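Local coordinates for HD superfamily hydrolase (Clostridium acetobutylicum ATCC 824, PDB 3CCG), which probably hydrolyses diadenosine tetraphosphate symmetrically to two molecules of ADP at a two-iron centre of the HD-domain type, at residues A[122-127]-A[150-155]; A[62-67]-A[72-77]; A[9-14]-A[95-100]. One frame throughout, in Å; residues are numbered along the deposited sequence. Where two conformers were deposited one is given.

The three contacts join different pairs of elements in one all-helical HD-domain protein. Along the chain contact 3 opens first, with helix 5-38, and closes at the end of helix 87-98; contact 2, between helix 60-69 and the chain leading into helix 76-79, falls within that span, and contact 1, joining helices 121-132 and 152-170, follows both. Contact 1 lies across the chain's centre from the other two, its centre about 27 Å from that of contact 2 and 25 Å from that of contact 3; those two centres are about 21 Å apart. None contains an iron ligand, but contacts 3 and 1 attach other elements to ligand-bearing helices, 5-38 (His23) and 121-132 (Asp130).

Contact 1: A[122-127]-A[150-155]; sequences LEKIIY and EDLNKA
Lys124 and Leu152 meet through opposite choices of first torsion: Leu152 carries CG anti to its own backbone N (chi1 -169°), toward helix 121-132, and its second torsion turns CD2 onto Lys124, whereas the lysine turns CG anti to the carbonyl carbon (chi1 -59°) and then runs extended toward Asn153. The root of the lysine is thus apolar in its contact, with CB 3.8 Å from Leu152 CD2, and its tip is polar. There NZ donates to Asn153 OD1 at 2.7 Å, a short bond lying in the carbonyl plane on a lone pair, with a C=O...N angle of 131°. One aliphatic chain therefore serves both the buried leucine and the more exposed amide. The same Leu152 CD2 also faces Ile125 CG1 at 4.2 Å, the two side chains running roughly perpendicular. Asp151, right before helix 152-170, caps it: its OD1 accepts from Lys154 N at 3.3 Å, the donor approaching from above the carboxylate plane. Leu152 and Asn153 lie in the first turn of this helix and meet helix 121-132. Ile125 also packs on Ala31 and Leu34 of helix 5-38, Leu152 reaches Tyr38 of that helix, and Leu122 and Ile126 lean on helix 103-110.

Contact 2: A[62-67]-A[72-77]; sequences KIIEIC and YELGDE
Cys67 and Leu74 make the hydrophobic centre of this contact, the CD1 branch of the leucine lying 3.9 Å from Cys67 CB. That one methyl also reaches Ile64 CG2, at 4.2 Å, so it is shared by two residues one turn apart on helix 60-69. The isoleucine offers its CG2 branch here; its side chain and that of Leu74 run at a slant to each other. Backbone atoms fasten the other end of the contact: Tyr72 N donates to Cys67 O at 3.1 Å, with an N-H...O angle of 148° and the donor tilted 28° from the carbonyl plane. The same carbonyl is approached by the tyrosine side chain, Cys67 O being 3.5 Å from Tyr72 CB. Tyr72 sets CG anti to its carbonyl carbon (chi1 -71°), which puts the ring edge beside Cys67 O. Separately, Tyr72 CB lies 4.4 Å from Cys67 CB. In the next shell, Leu88 of helix 87-98 touches both Cys67 and Tyr72, and Arg91 of that helix also meets the tyrosine. Ile64 O accepts from Thr68 OG1, while Ser82 packs against the Ile64 side chain. The side chain of Cys67 is about 8 Å from that of the iron ligand His86. Beyond Leu74 the extended chain reaches Gly75, the N-cap of helix 76-79, whose N is bonded to Asp78 OD2. The chain thus turns sharply off the helix end and lays Leu74 against its last turns, an arrangement consistent with a Schellman-type helix C-cap within the HD domain.

Contact 3: A[9-14]-A[95-100]; sequences TDYLMN and KKVIGI
Two helices of the HD-domain bundle meet here, the long helix 5-38 near its beginning and helix 87-98 at its C-terminal end, where the last turn widens to a pi-type turn. Tyr11 reaches from one helix to the other, with no hydrogen bond made between the two segments. Its ring is carried across because CG stands anti to the backbone N (chi1 175°), and the far end then rests on Val97: CG1 of the valine is 4.1 Å from Tyr11 OH and 4.3 Å from Tyr11 CZ. The two side chains run nearly at right angles. Ile98 also approaches the ring, its CD1 4.3 Å from Tyr11 CE2. Both methyls lie oblique to the ring, in van der Waals contact; Tyr11 CA and Ile98 CA are 9.3 Å apart, a distance the long tyrosine side chain bridges. Gly99, with positive phi (83°), lets the chain leave the helix just after these residues. Trp3 adds to the same cluster: its ring meets that of Tyr11 edge-to-face, it also touches Val97, and its backbone is hydrogen-bonded to that of Ile98. The Tyr11 side chain is about 14 Å from a bound iron. The arrangement is partly buried apolar helix-helix packing through one tyrosine, in the all-helical HD-domain fold.

Contact 1: A[122-127]-A[150-155]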
ATOM      1  N   LEU A 122     -16.248 -11.588  12.491  1.00 13.63           N
ATOM      2  CA  LEU A 122     -17.443 -10.877  11.962  1.00 12.98           C
ATOM      3  C   LEU A 122     -17.017  -9.871  10.878  1.00 11.53           C
ATOM      4  O   LEU A 122     -17.641  -9.790   9.834  1.00 11.60           O
ATOM      5  CB  LEU A 122     -18.220 -10.201  13.059  1.00 13.92           C
ATOM      6  CG  LEU A 122     -19.481  -9.430  12.616  1.00 11.86           C
ATOM      7  CD1 LEU A 122     -20.522 -10.473  12.063  1.00 12.32           C
ATOM      8  CD2 LEU A 122     -19.994  -8.576  13.786  1.00 13.94           C
ATOM      9  N   GLU A 123     -15.945  -9.130  11.138  1.00 12.49           N
ATOM     10  CA  GLU A 123     -15.461  -8.173  10.146  1.00 11.88           C
ATOM     11  C   GLU A 123     -15.141  -8.867   8.818  1.00 10.19           C
ATOM     12  O   GLU A 123     -15.488  -8.383   7.741  1.00 11.44           O
ATOM     13  CB  GLU A 123     -14.204  -7.478  10.647  1.00 10.99           C
ATOM     14  CG  GLU A 123     -14.378  -6.471  11.711  1.00 12.02           C
ATOM     15  CD  GLU A 123     -13.061  -5.935  12.226  1.00 13.15           C
ATOM     16  OE1 GLU A 123     -12.385  -5.253  11.414  1.00 15.89           O
ATOM     17  OE2 GLU A 123     -12.680  -6.218  13.386  1.00 14.74           O
ATOM     18  N   LYS A 124     -14.487 -10.045   8.890  1.00 10.67           N
ATOM     19  CA  LYS A 124     -14.141 -10.786   7.710  1.00 11.87           C
ATOM     20  C   LYS A 124     -15.396 -11.249   6.916  1.00  9.29           C
ATOM     21  O   LYS A 124     -15.457 -11.206   5.710  1.00 12.70           O
ATOM     22  CB  LYS A 124     -13.251 -11.978   8.011  1.00 11.80           C
ATOM     23  CG  LYS A 124     -11.950 -11.604   8.684  1.00 14.97           C
ATOM     24  CD  LYS A 124     -11.097 -12.833   8.965  1.00 16.46           C
ATOM     25  CE  LYS A 124      -9.766 -12.431   9.587  1.00 19.58           C
ATOM     26  NZ  LYS A 124      -8.968 -13.639  10.022  1.00 18.10           N
ATOM     27  N   ILE A 125     -16.358 -11.796   7.682  1.00 11.11           N
ATOM     28  CA  ILE A 125     -17.613 -12.280   7.108  1.00 12.00           C
ATOM     29  C   ILE A 125     -18.352 -11.142   6.344  1.00 10.76           C
ATOM     30  O   ILE A 125     -18.832 -11.333   5.205  1.00 12.82           O
ATOM     31  CB  ILE A 125     -18.490 -12.889   8.215  1.00 12.82           C
ATOM     32  CG1 ILE A 125     -17.893 -14.228   8.662  1.00 13.10           C
ATOM     33  CG2 ILE A 125     -19.893 -13.082   7.692  1.00 13.51           C
ATOM     34  CD1 ILE A 125     -18.630 -14.930   9.832  1.00 15.22           C
ATOM     35  N   ILE A 126     -18.397  -9.937   6.951  1.00 11.51           N
ATOM     36  CA  ILE A 126     -19.158  -8.829   6.346  1.00 11.45           C
ATOM     37  C   ILE A 126     -18.403  -8.342   5.102  1.00 11.41           C
ATOM     38  O   ILE A 126     -18.977  -8.146   4.019  1.00 11.37           O
ATOM     39  CB  ILE A 126     -19.458  -7.702   7.340  1.00 12.29           C
ATOM     40  CG1 ILE A 126     -20.330  -8.259   8.497  1.00 12.64           C
ATOM     41  CG2 ILE A 126     -20.111  -6.529   6.632  1.00 12.98           C
ATOM     42  CD1 ILE A 126     -21.579  -9.064   8.074  1.00 11.50           C
ATOM     43  N   TYR A 127     -17.096  -8.222   5.238  1.00 11.93           N
ATOM     44  CA  TYR A 127     -16.273  -7.812   4.110  1.00 12.03           C
ATOM     45  C   TYR A 127     -16.459  -8.743   2.884  1.00 11.24           C
ATOM     46  O   TYR A 127     -16.712  -8.297   1.760  1.00 12.42           O
ATOM     47  CB  TYR A 127     -14.789  -7.712   4.534  1.00 12.04           C
ATOM     48  CG  TYR A 127     -13.856  -7.443   3.366  1.00 13.83           C
ATOM     49  CD1 TYR A 127     -13.474  -8.488   2.565  1.00 14.70           C
ATOM     50  CD2 TYR A 127     -13.474  -6.157   3.006  1.00 12.49           C
ATOM     51  CE1 TYR A 127     -12.688  -8.307   1.480  1.00 17.95           C
ATOM     52  CE2 TYR A 127     -12.681  -5.952   1.884  1.00 17.27           C
ATOM     53  CZ  TYR A 127     -12.326  -7.042   1.114  1.00 18.41           C
ATOM     54  OH  TYR A 127     -11.491  -6.951  -0.006  1.00 21.08           O
ATOM     55  N   GLU A 150     -14.585 -22.337   2.601  1.00 28.46           N
ATOM     56  CA  GLU A 150     -13.549 -23.233   3.151  1.00 31.86           C
ATOM     57  C   GLU A 150     -12.408 -22.589   3.922  1.00 30.02           C
ATOM     58  O   GLU A 150     -11.923 -23.120   4.920  1.00 33.67           O
ATOM     59  CB  GLU A 150     -12.874 -23.968   1.986  1.00 34.71           C
ATOM     60  CG  GLU A 150     -13.812 -24.712   1.062  1.00 42.91           C
ATOM     61  CD  GLU A 150     -13.136 -25.133  -0.240  1.00 52.64           C
ATOM     62  OE1 GLU A 150     -11.929 -24.825  -0.425  1.00 57.59           O
ATOM     63  OE2 GLU A 150     -13.820 -25.763  -1.084  1.00 58.99           O
ATOM     64  N   ASP A 151     -11.969 -21.446   3.422  1.00 25.04           N
ATOM     65  CA  ASP A 151     -10.790 -20.782   3.935  1.00 26.35           C
ATOM     66  C   ASP A 151     -10.949 -19.263   3.744  1.00 21.11           C
ATOM     67  O   ASP A 151     -10.562 -18.665   2.749  1.00 22.01           O
ATOM     68  CB  ASP A 151      -9.597 -21.344   3.172  1.00 27.35           C
ATOM     69  CG  ASP A 151      -8.259 -20.833   3.688  1.00 33.19           C
ATOM     70  OD1 ASP A 151      -8.235 -19.940   4.551  1.00 32.69           O
ATOM     71  OD2 ASP A 151      -7.213 -21.339   3.214  1.00 43.34           O
ATOM     72  N   LEU A 152     -11.585 -18.697   4.743  1.00 22.95           N
ATOM     73  CA  LEU A 152     -11.955 -17.301   4.770  1.00 23.63           C
ATOM     74  C   LEU A 152     -10.739 -16.387   4.538  1.00 24.02           C
ATOM     75  O   LEU A 152     -10.817 -15.472   3.746  1.00 21.84           O
ATOM     76  CB  LEU A 152     -12.665 -16.992   6.098  1.00 25.65           C
ATOM     77  CG  LEU A 152     -13.382 -15.673   6.277  1.00 24.28           C
ATOM     78  CD1 LEU A 152     -14.341 -15.488   5.083  1.00 23.73           C
ATOM     79  CD2 LEU A 152     -14.085 -15.652   7.650  1.00 23.33           C
ATOM     80  N   ASN A 153      -9.624 -16.672   5.207  1.00 22.10           N
ATOM     81  CA  ASN A 153      -8.420 -15.861   5.032  1.00 21.67           C
ATOM     82  C   ASN A 153      -7.917 -15.908   3.577  1.00 20.40           C
ATOM     83  O   ASN A 153      -7.471 -14.900   2.998  1.00 19.67           O
ATOM     84  CB  ASN A 153      -7.320 -16.275   6.030  1.00 21.22           C
ATOM     85  CG  ASN A 153      -7.632 -15.877   7.464  1.00 25.58           C
ATOM     86  OD1 ASN A 153      -8.451 -14.997   7.712  1.00 23.71           O
ATOM     87  ND2 ASN A 153      -6.979 -16.528   8.419  1.00 26.76           N
ATOM     88  N   LYS A 154      -7.996 -17.084   2.973  1.00 19.13           N
ATOM     89  CA  LYS A 154      -7.629 -17.205   1.580  1.00 21.24           C
ATOM     90  C   LYS A 154      -8.508 -16.316   0.708  1.00 21.01           C
ATOM     91  O   LYS A 154      -8.056 -15.655  -0.208  1.00 21.43           O
ATOM     92  CB  LYS A 154      -7.724 -18.673   1.117  1.00 25.76           C
ATOM     93  CG  LYS A 154      -7.469 -18.894  -0.383  1.00 28.95           C
ATOM     94  CD  LYS A 154      -7.752 -20.368  -0.785  1.00 35.97           C
ATOM     95  CE  LYS A 154      -7.438 -20.646  -2.269  1.00 40.63           C
ATOM     96  N   ALA A 155      -9.818 -16.340   0.980  1.00 19.97           N
ATOM     97  CA  ALA A 155     -10.751 -15.567   0.206  1.00 18.46           C
ATOM     98  C   ALA A 155     -10.438 -14.064   0.310  1.00 15.54           C
ATOM     99  O   ALA A 155     -10.474 -13.352  -0.675  1.00 15.80           O
ATOM    100  CB  ALA A 155     -12.192 -15.862   0.695  1.00 19.35           C
TER

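Contact 2: A[62-67]-A[72-77]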
ATOM      1  N   LYS A  62     -20.926  14.888   2.090  1.00 12.03           N
ATOM      2  CA  LYS A  62     -21.757  14.679   3.301  1.00  9.49           C
ATOM      3  C   LYS A  62     -21.127  13.576   4.150  1.00 11.98           C
ATOM      4  O   LYS A  62     -21.120  13.629   5.388  1.00 12.28           O
ATOM      5  CB  LYS A  62     -23.177  14.329   2.890  1.00 12.26           C
ATOM      6  CG  LYS A  62     -24.103  14.056   4.034  1.00 17.05           C
ATOM      7  CD  LYS A  62     -24.185  15.207   4.994  1.00 21.64           C
ATOM      8  CE  LYS A  62     -25.007  16.339   4.491  1.00 31.93           C
ATOM      9  NZ  LYS A  62     -25.437  17.198   5.678  1.00 36.90           N
ATOM     10  N   ILE A  63     -20.641  12.531   3.526  1.00  9.23           N
ATOM     11  CA  ILE A  63     -19.933  11.443   4.259  1.00 10.68           C
ATOM     12  C   ILE A  63     -18.781  12.076   5.079  1.00 11.96           C
ATOM     13  O   ILE A  63     -18.621  11.823   6.286  1.00 11.18           O
ATOM     14  CB  ILE A  63     -19.454  10.374   3.298  1.00 11.81           C
ATOM     15  CG1 ILE A  63     -20.662   9.508   2.892  1.00 11.12           C
ATOM     16  CG2 ILE A  63     -18.353   9.434   3.908  1.00 12.45           C
ATOM     17  CD1 ILE A  63     -20.348   8.595   1.717  1.00 14.45           C
ATOM     18  N   ILE A  64     -17.987  12.908   4.424  1.00 10.90           N
ATOM     19  CA  ILE A  64     -16.870  13.534   5.097  1.00 10.81           C
ATOM     20  C   ILE A  64     -17.366  14.402   6.259  1.00 11.08           C
ATOM     21  O   ILE A  64     -16.790  14.387   7.366  1.00 11.83           O
ATOM     22  CB  ILE A  64     -16.045  14.350   4.109  1.00 11.07           C
ATOM     23  CG1 ILE A  64     -15.336  13.435   3.114  1.00 12.11           C
ATOM     24  CG2 ILE A  64     -15.030  15.267   4.837  1.00 11.21           C
ATOM     25  CD1 ILE A  64     -14.816  14.216   1.850  1.00 14.57           C
ATOM     26  N   GLU A  65     -18.415  15.158   6.020  0.50 10.23           N
ATOM     27  CA  GLU A  65     -19.000  16.013   7.055  0.50  9.19           C
ATOM     28  C   GLU A  65     -19.542  15.247   8.279  0.50 10.14           C
ATOM     29  O   GLU A  65     -19.462  15.753   9.419  0.50  9.50           O
ATOM     30  CB  GLU A  65     -20.091  16.878   6.413  0.50 10.31           C
ATOM     31  CG  GLU A  65     -19.492  17.981   5.603  0.50  9.11           C
ATOM     32  CD  GLU A  65     -20.443  18.636   4.599  0.50 10.89           C
ATOM     33  OE1 GLU A  65     -21.525  18.041   4.317  0.50 10.27           O
ATOM     34  OE2 GLU A  65     -20.056  19.711   4.043  0.50  8.09           O
ATOM     35  N   ILE A  66     -20.154  14.094   8.034  1.00  9.47           N
ATOM     36  CA  ILE A  66     -20.644  13.248   9.124  1.00 11.19           C
ATOM     37  C   ILE A  66     -19.472  12.721   9.935  1.00 10.04           C
ATOM     38  O   ILE A  66     -19.462  12.810  11.202  1.00 11.72           O
ATOM     39  CB  ILE A  66     -21.498  12.098   8.593  1.00 12.13           C
ATOM     40  CG1 ILE A  66     -22.809  12.653   8.089  1.00 13.70           C
ATOM     41  CG2 ILE A  66     -21.735  11.036   9.693  1.00 15.55           C
ATOM     42  CD1 ILE A  66     -23.630  11.659   7.211  1.00 16.79           C
ATOM     43  N   CYS A  67     -18.420  12.244   9.307  1.00  9.89           N
ATOM     44  CA  CYS A  67     -17.314  11.669  10.000  1.00  9.46           C
ATOM     45  C   CYS A  67     -16.579  12.763  10.822  1.00 11.19           C
ATOM     46  O   CYS A  67     -16.253  12.572  11.999  1.00 11.91           O
ATOM     47  CB  CYS A  67     -16.317  11.048   9.074  1.00  9.99           C
ATOM     48  SG  CYS A  67     -16.971   9.604   8.177  1.00 13.02           S
ATOM     49  N   TYR A  72     -14.086  12.148  14.107  1.00 14.01           N
ATOM     50  CA  TYR A  72     -13.033  11.403  13.437  1.00 14.13           C
ATOM     51  C   TYR A  72     -12.119  12.319  12.659  1.00 16.24           C
ATOM     52  O   TYR A  72     -12.562  13.197  11.951  1.00 19.50           O
ATOM     53  CB  TYR A  72     -13.634  10.301  12.509  1.00 13.55           C
ATOM     54  CG  TYR A  72     -14.237   9.189  13.307  1.00 12.79           C
ATOM     55  CD1 TYR A  72     -15.540   9.251  13.783  1.00 15.86           C
ATOM     56  CD2 TYR A  72     -13.455   8.096  13.627  1.00 16.17           C
ATOM     57  CE1 TYR A  72     -16.053   8.186  14.537  1.00 15.63           C
ATOM     58  CE2 TYR A  72     -13.953   7.069  14.377  1.00 18.05           C
ATOM     59  CZ  TYR A  72     -15.204   7.135  14.838  1.00 13.49           C
ATOM     60  OH  TYR A  72     -15.660   6.036  15.565  1.00 24.11           O
ATOM     61  N   GLU A  73     -10.837  12.104  12.835  1.00 17.52           N
ATOM     62  CA  GLU A  73      -9.825  12.869  12.101  1.00 21.26           C
ATOM     63  C   GLU A  73      -9.581  12.192  10.750  1.00 20.51           C
ATOM     64  O   GLU A  73      -9.257  10.985  10.661  1.00 24.69           O
ATOM     65  CB  GLU A  73      -8.523  12.939  12.913  1.00 25.67           C
ATOM     66  N   LEU A  74      -9.835  12.932   9.690  1.00 20.82           N
ATOM     67  CA  LEU A  74      -9.587  12.421   8.366  1.00 18.38           C
ATOM     68  C   LEU A  74      -8.446  13.206   7.731  1.00 21.15           C
ATOM     69  O   LEU A  74      -8.409  14.437   7.767  1.00 24.67           O
ATOM     70  CB  LEU A  74     -10.818  12.548   7.469  1.00 20.12           C
ATOM     71  CG  LEU A  74     -12.103  11.890   7.970  1.00 20.69           C
ATOM     72  CD1 LEU A  74     -13.211  12.213   7.006  1.00 19.27           C
ATOM     73  CD2 LEU A  74     -11.917  10.402   8.142  1.00 22.73           C
ATOM     74  N   GLY A  75      -7.548  12.457   7.126  1.00 19.56           N
ATOM     75  CA  GLY A  75      -6.439  13.014   6.368  1.00 20.18           C
ATOM     76  C   GLY A  75      -6.761  13.166   4.910  1.00 17.58           C
ATOM     77  O   GLY A  75      -7.755  12.660   4.414  1.00 15.73           O
ATOM     78  N   ASP A  76      -5.859  13.818   4.187  1.00 18.06           N
ATOM     79  CA  ASP A  76      -6.048  14.036   2.773  1.00 20.11           C
ATOM     80  C   ASP A  76      -6.162  12.679   2.065  1.00 17.21           C
ATOM     81  O   ASP A  76      -6.894  12.549   1.088  1.00 20.51           O
ATOM     82  CB  ASP A  76      -4.893  14.890   2.182  1.00 22.90           C
ATOM     83  CG  ASP A  76      -4.920  16.370   2.630  1.00 28.73           C
ATOM     84  OD1 ASP A  76      -5.936  16.856   3.157  1.00 25.55           O
ATOM     85  OD2 ASP A  76      -3.879  17.049   2.449  1.00 39.90           O
ATOM     86  N   GLU A  77      -5.476  11.677   2.579  1.00 19.34           N
ATOM     87  CA  GLU A  77      -5.512  10.345   1.972  1.00 22.39           C
ATOM     88  C   GLU A  77      -6.893   9.696   2.142  1.00 24.35           C
ATOM     89  O   GLU A  77      -7.312   8.873   1.342  1.00 27.05           O
ATOM     90  CB  GLU A  77      -4.407   9.440   2.544  1.00 24.09           C
ATOM     91  CG  GLU A  77      -4.650   8.974   3.991  1.00 27.59           C
TER

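Contact 3: A[9-14]-A[95-100]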
ATOM      1  N   THR A   9     -35.578  -1.722   8.178  1.00 14.51           N
ATOM      2  CA  THR A   9     -35.822  -2.048   6.785  1.00 14.92           C
ATOM      3  C   THR A   9     -36.506  -0.864   6.078  1.00 17.09           C
ATOM      4  O   THR A   9     -36.203  -0.590   4.920  1.00 16.87           O
ATOM      5  CB  THR A   9     -36.551  -3.396   6.558  1.00 20.82           C
ATOM      6  OG1 THR A   9     -37.775  -3.364   7.280  1.00 23.45           O
ATOM      7  CG2 THR A   9     -35.674  -4.557   7.040  1.00 19.63           C
ATOM      8  N   ASP A  10     -37.420  -0.186   6.769  0.50 17.07           N
ATOM      9  CA  ASP A  10     -38.088   0.985   6.205  0.50 17.86           C
ATOM     10  C   ASP A  10     -37.052   2.040   5.856  0.50 17.18           C
ATOM     11  O   ASP A  10     -37.042   2.624   4.756  0.50 17.66           O
ATOM     12  CB  ASP A  10     -39.089   1.573   7.205  0.50 19.09           C
ATOM     13  CG  ASP A  10     -40.394   0.795   7.279  0.50 20.41           C
ATOM     14  OD1 ASP A  10     -40.630  -0.089   6.433  0.50 23.04           O
ATOM     15  OD2 ASP A  10     -41.187   1.102   8.186  0.50 19.89           O
ATOM     16  N   TYR A  11     -36.174   2.281   6.816  1.00 16.62           N
ATOM     17  CA  TYR A  11     -35.122   3.291   6.658  1.00 17.44           C
ATOM     18  C   TYR A  11     -34.214   2.948   5.514  1.00 16.96           C
ATOM     19  O   TYR A  11     -33.850   3.822   4.710  1.00 17.43           O
ATOM     20  CB  TYR A  11     -34.337   3.368   7.936  1.00 16.70           C
ATOM     21  CG  TYR A  11     -33.114   4.282   7.974  1.00 21.33           C
ATOM     22  CD1 TYR A  11     -33.239   5.640   8.262  1.00 22.59           C
ATOM     23  CD2 TYR A  11     -31.842   3.755   7.881  1.00 26.34           C
ATOM     24  CE1 TYR A  11     -32.144   6.448   8.342  1.00 23.93           C
ATOM     25  CE2 TYR A  11     -30.730   4.561   7.967  1.00 27.03           C
ATOM     26  CZ  TYR A  11     -30.891   5.904   8.220  1.00 26.93           C
ATOM     27  OH  TYR A  11     -29.784   6.720   8.319  1.00 27.62           O
ATOM     28  N   LEU A  12     -33.792   1.695   5.420  1.00 14.97           N
ATOM     29  CA  LEU A  12     -32.881   1.275   4.338  1.00 14.94           C
ATOM     30  C   LEU A  12     -33.533   1.335   2.980  1.00 15.49           C
ATOM     31  O   LEU A  12     -32.912   1.776   2.002  1.00 18.75           O
ATOM     32  CB  LEU A  12     -32.283  -0.127   4.614  1.00 14.75           C
ATOM     33  CG  LEU A  12     -31.389  -0.262   5.843  1.00 16.20           C
ATOM     34  CD1 LEU A  12     -31.052  -1.726   6.081  1.00 17.20           C
ATOM     35  CD2 LEU A  12     -30.119   0.623   5.745  1.00 14.23           C
HETATM   36  N   MSE A  13     -34.777   0.889   2.859  0.70 18.02           N
HETATM   37  CA  MSE A  13     -35.440   0.980   1.552  0.70 20.18           C
HETATM   38  C   MSE A  13     -35.537   2.448   1.099  0.70 20.86           C
HETATM   39  O   MSE A  13     -35.286   2.769  -0.088  0.70 22.19           O
HETATM   40  CB  MSE A  13     -36.831   0.314   1.561  0.70 22.98           C
HETATM   41  CG  MSE A  13     -37.612   0.580   0.266  0.70 27.01           C
HETATM   42 SE   MSE A  13     -36.733  -0.189  -1.299  0.50 28.92          SE
HETATM   43  CE  MSE A  13     -37.374  -2.015  -1.189  0.70 34.30           C
ATOM     44  N   ASN A  14     -35.875   3.332   2.030  0.70 19.76           N
ATOM     45  CA  ASN A  14     -36.032   4.763   1.721  0.70 22.78           C
ATOM     46  C   ASN A  14     -34.733   5.425   1.290  0.70 22.19           C
ATOM     47  O   ASN A  14     -34.671   6.210   0.337  0.70 23.90           O
ATOM     48  CB  ASN A  14     -36.556   5.545   2.931  0.70 24.02           C
ATOM     49  CG  ASN A  14     -38.041   5.349   3.174  0.70 29.78           C
ATOM     50  OD1 ASN A  14     -38.825   5.206   2.233  0.70 33.95           O
ATOM     51  ND2 ASN A  14     -38.447   5.387   4.446  0.70 36.76           N
ATOM     52  N   LYS A  95     -24.648   3.563  14.909  1.00 13.22           N
ATOM     53  CA  LYS A  95     -24.576   3.903  16.361  1.00 13.13           C
ATOM     54  C   LYS A  95     -25.522   5.003  16.768  1.00 17.30           C
ATOM     55  O   LYS A  95     -26.317   4.809  17.690  1.00 17.48           O
ATOM     56  CB  LYS A  95     -23.141   4.312  16.704  1.00 14.46           C
ATOM     57  CG  LYS A  95     -22.852   4.869  18.115  1.00 18.46           C
ATOM     58  CD  LYS A  95     -22.637   3.824  19.124  1.00 21.90           C
ATOM     59  CE  LYS A  95     -22.516   4.481  20.527  1.00 27.55           C
ATOM     60  NZ  LYS A  95     -22.296   3.439  21.514  1.00 24.71           N
ATOM     61  N   LYS A  96     -25.493   6.131  16.055  1.00 15.64           N
ATOM     62  CA  LYS A  96     -26.195   7.312  16.522  1.00 16.49           C
ATOM     63  C   LYS A  96     -27.618   7.435  16.089  1.00 19.77           C
ATOM     64  O   LYS A  96     -28.416   8.113  16.754  1.00 22.86           O
ATOM     65  CB  LYS A  96     -25.476   8.596  16.080  1.00 17.88           C
ATOM     66  CG  LYS A  96     -24.101   8.746  16.551  1.00 19.71           C
ATOM     67  CD  LYS A  96     -23.995   8.866  18.041  1.00 35.31           C
ATOM     68  CE  LYS A  96     -22.564   9.092  18.428  1.00 43.60           C
ATOM     69  NZ  LYS A  96     -22.458   9.515  19.843  1.00 46.86           N
ATOM     70  N   VAL A  97     -27.960   6.822  14.975  1.00 15.68           N
ATOM     71  CA  VAL A  97     -29.307   6.903  14.437  1.00 17.37           C
ATOM     72  C   VAL A  97     -30.087   5.609  14.723  1.00 19.11           C
ATOM     73  O   VAL A  97     -31.182   5.634  15.313  1.00 21.60           O
ATOM     74  CB  VAL A  97     -29.304   7.208  12.930  1.00 17.65           C
ATOM     75  CG1 VAL A  97     -30.692   7.069  12.322  1.00 21.70           C
ATOM     76  CG2 VAL A  97     -28.740   8.605  12.730  1.00 20.23           C
ATOM     77  N   ILE A  98     -29.491   4.470  14.388  1.00 17.40           N
ATOM     78  CA  ILE A  98     -30.175   3.173  14.536  1.00 15.42           C
ATOM     79  C   ILE A  98     -30.089   2.647  15.977  1.00 14.98           C
ATOM     80  O   ILE A  98     -30.961   1.865  16.380  1.00 18.42           O
ATOM     81  CB  ILE A  98     -29.663   2.147  13.499  1.00 14.69           C
ATOM     82  CG1 ILE A  98     -29.840   2.697  12.075  1.00 14.50           C
ATOM     83  CG2 ILE A  98     -30.386   0.807  13.678  1.00 16.77           C
ATOM     84  CD1 ILE A  98     -29.209   1.812  10.965  1.00 16.12           C
ATOM     85  N   GLY A  99     -29.099   3.091  16.725  1.00 14.10           N
ATOM     86  CA  GLY A  99     -28.920   2.649  18.099  1.00 13.73           C
ATOM     87  C   GLY A  99     -28.204   1.347  18.323  1.00 15.85           C
ATOM     88  O   GLY A  99     -28.434   0.678  19.349  1.00 16.72           O
ATOM     89  N   ILE A 100     -27.365   0.936  17.379  1.00 14.97           N
ATOM     90  CA  ILE A 100     -26.552  -0.252  17.483  1.00 13.52           C
ATOM     91  C   ILE A 100     -25.292   0.046  18.279  1.00 15.70           C
ATOM     92  O   ILE A 100     -24.499   0.901  17.925  1.00 14.91           O
ATOM     93  CB  ILE A 100     -26.139  -0.812  16.076  1.00 14.33           C
ATOM     94  CG1 ILE A 100     -27.401  -1.256  15.356  1.00 15.55           C
ATOM     95  CG2 ILE A 100     -25.101  -1.904  16.215  1.00 13.33           C
ATOM     96  CD1 ILE A 100     -27.250  -1.415  13.810  1.00 15.08           C
TER